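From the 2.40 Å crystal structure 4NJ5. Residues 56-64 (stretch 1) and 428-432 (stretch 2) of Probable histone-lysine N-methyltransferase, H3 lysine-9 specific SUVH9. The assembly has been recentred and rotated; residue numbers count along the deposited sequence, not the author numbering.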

# COMPACT_ATOMS: atom_id res chain seq x y z
N SER A 56 5.00 -19.76 1.48
CA SER A 56 5.50 -21.11 1.21
C SER A 56 5.14 -21.58 -0.20
O SER A 56 5.93 -22.26 -0.87
CB SER A 56 4.98 -22.10 2.25
OG SER A 56 3.59 -22.36 2.07
N MET A 57 3.94 -21.22 -0.64
CA MET A 57 3.51 -21.52 -2.00
C MET A 57 4.38 -20.81 -3.02
O MET A 57 4.72 -21.39 -4.05
CB MET A 57 2.05 -21.13 -2.20
CG MET A 57 1.07 -22.02 -1.47
SD MET A 57 -0.63 -21.50 -1.74
CE MET A 57 -0.80 -21.81 -3.49
N MET A 58 4.74 -19.56 -2.76
CA MET A 58 5.62 -18.86 -3.68
C MET A 58 7.03 -19.44 -3.64
O MET A 58 7.76 -19.39 -4.63
CB MET A 58 5.64 -17.36 -3.41
CG MET A 58 4.39 -16.67 -3.91
SD MET A 58 4.46 -14.89 -3.74
CE MET A 58 5.76 -14.49 -4.90
N ARG A 59 7.41 -20.00 -2.50
CA ARG A 59 8.71 -20.63 -2.37
C ARG A 59 8.77 -21.88 -3.24
O ARG A 59 9.77 -22.12 -3.93
CB ARG A 59 9.01 -21.00 -0.92
CG ARG A 59 10.38 -21.63 -0.73
CD ARG A 59 10.40 -22.51 0.50
NE ARG A 59 9.25 -23.42 0.51
CZ ARG A 59 8.51 -23.66 1.59
NH1 ARG A 59 7.49 -24.50 1.52
NH2 ARG A 59 8.80 -23.06 2.74
N ASP A 60 7.70 -22.67 -3.21
CA ASP A 60 7.65 -23.89 -4.01
C ASP A 60 7.69 -23.61 -5.52
O ASP A 60 8.13 -24.45 -6.30
CB ASP A 60 6.41 -24.72 -3.67
CG ASP A 60 6.36 -25.11 -2.21
OD1 ASP A 60 7.43 -25.33 -1.61
OD2 ASP A 60 5.24 -25.20 -1.66
N CYS A 61 7.24 -22.42 -5.92
CA CYS A 61 7.22 -22.06 -7.34
C CYS A 61 8.46 -21.29 -7.79
O CYS A 61 8.47 -20.70 -8.87
CB CYS A 61 5.98 -21.22 -7.66
SG CYS A 61 4.41 -22.09 -7.45
N MET A 62 9.49 -21.30 -6.95
CA MET A 62 10.73 -20.58 -7.24
C MET A 62 10.47 -19.10 -7.53
O MET A 62 11.06 -18.55 -8.47
CB MET A 62 11.47 -21.22 -8.41
CG MET A 62 11.71 -22.72 -8.26
SD MET A 62 12.89 -23.12 -6.95
CE MET A 62 11.81 -23.88 -5.74
N LEU A 63 9.61 -18.46 -6.74
CA LEU A 63 9.26 -17.07 -6.98
C LEU A 63 9.89 -16.09 -5.99
O LEU A 63 9.76 -14.88 -6.15
CB LEU A 63 7.74 -16.89 -7.02
CG LEU A 63 7.04 -17.60 -8.17
CD1 LEU A 63 5.55 -17.33 -8.12
CD2 LEU A 63 7.63 -17.17 -9.51
N TRP A 64 10.56 -16.61 -4.97
CA TRP A 64 11.25 -15.76 -4.01
C TRP A 64 12.45 -15.08 -4.62
O TRP A 64 13.06 -15.59 -5.56
CB TRP A 64 11.71 -16.58 -2.80
CG TRP A 64 10.62 -16.99 -1.87
CD1 TRP A 64 9.28 -16.97 -2.12
CD2 TRP A 64 10.78 -17.49 -0.54
NE1 TRP A 64 8.60 -17.43 -1.02
CE2 TRP A 64 9.50 -17.75 -0.04
CE3 TRP A 64 11.89 -17.75 0.27
CZ2 TRP A 64 9.28 -18.26 1.24
CZ3 TRP A 64 11.68 -18.25 1.54
CH2 TRP A 64 10.39 -18.50 2.01
N SER A 428 -1.64 -16.96 -12.17
CA SER A 428 -1.23 -17.97 -13.15
C SER A 428 0.22 -18.43 -12.97
O SER A 428 0.60 -19.47 -13.50
CB SER A 428 -1.45 -17.46 -14.58
OG SER A 428 -0.46 -16.51 -14.94
N GLN A 429 1.02 -17.66 -12.24
CA GLN A 429 2.41 -18.04 -11.99
C GLN A 429 2.54 -18.92 -10.75
O GLN A 429 3.59 -19.51 -10.51
CB GLN A 429 3.31 -16.80 -11.87
CG GLN A 429 3.36 -15.91 -13.10
CD GLN A 429 4.74 -15.30 -13.35
OE1 GLN A 429 5.76 -15.91 -13.03
NE2 GLN A 429 4.77 -14.10 -13.92
N VAL A 430 1.46 -19.01 -9.99
CA VAL A 430 1.42 -19.83 -8.78
C VAL A 430 0.51 -21.05 -9.00
O VAL A 430 0.86 -22.18 -8.63
CB VAL A 430 0.93 -19.02 -7.56
CG1 VAL A 430 0.37 -19.92 -6.48
CG2 VAL A 430 2.06 -18.14 -7.03
N LEU A 431 -0.64 -20.81 -9.61
CA LEU A 431 -1.61 -21.88 -9.90
C LEU A 431 -1.73 -22.13 -11.40
O LEU A 431 -2.19 -21.27 -12.15
CB LEU A 431 -2.98 -21.51 -9.31
CG LEU A 431 -2.99 -21.17 -7.82
CD1 LEU A 431 -4.32 -20.58 -7.41
CD2 LEU A 431 -2.66 -22.40 -6.99
N ALA A 432 -1.32 -23.32 -11.83
CA ALA A 432 -1.32 -23.68 -13.24
C ALA A 432 -2.72 -23.67 -13.86
O ALA A 432 -2.89 -23.34 -15.04
CB ALA A 432 -0.67 -25.05 -13.44

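Val430 is the centre of this contact. It has the largest covered area of any residue in either stretch, 77 Å² of the 274 Å² buried in total. Its CA-to-CB bond points sideways. Its two methyl groups have different nearest partners. Val430 CG1 lies 3.7 Å from Met57 CE. Val430 CG2 lies 3.7 Å from Leu63 CD1 and 4.2 Å from Met58 CG. These are van der Waals contacts between apolar side chains.

Leu63 has 48 Å² covered, the most in stretch 1. It follows the helix, in the loop, and its CA-to-CB bond points toward stretch 2. Besides meeting Val430, Leu63 CD1 sits 3.8 Å from the backbone O of Gln429. Leu63 CD2 is 4.2 Å from Gln429 OE1. A methyl group cannot donate a conventional hydrogen bond, so these are packing contacts only. Within its own stretch, Leu63 N donates a hydrogen bond to Met58 O at 3.0 Å.

Met57 has 44 Å² covered, from the helix. Its CA-to-CB bond also points toward stretch 2. The side chain, with chi angles m, t and p, brings Met57 CE against two methyl groups on one side of it. Met57 CE is 4.0 Å from Leu431 CD2, in addition to its contact with Val430 CG1. Leu431 starts out sideways, but its end comes nearer.

Cys61 is the first residue to leave helical phi/psi. Cys61 CA is 6.4 Å from Val430 CA, the closest approach of the two backbones by CA atoms. Cys61 SG lies 3.7 Å from Val430 O and 4.1 Å from Gln429 O. No hydrogen bond or salt bridge joins the stretches. The contact rests on packing of side chains against side chains and backbone carbonyls, between touching residues at least 366 apart in sequence.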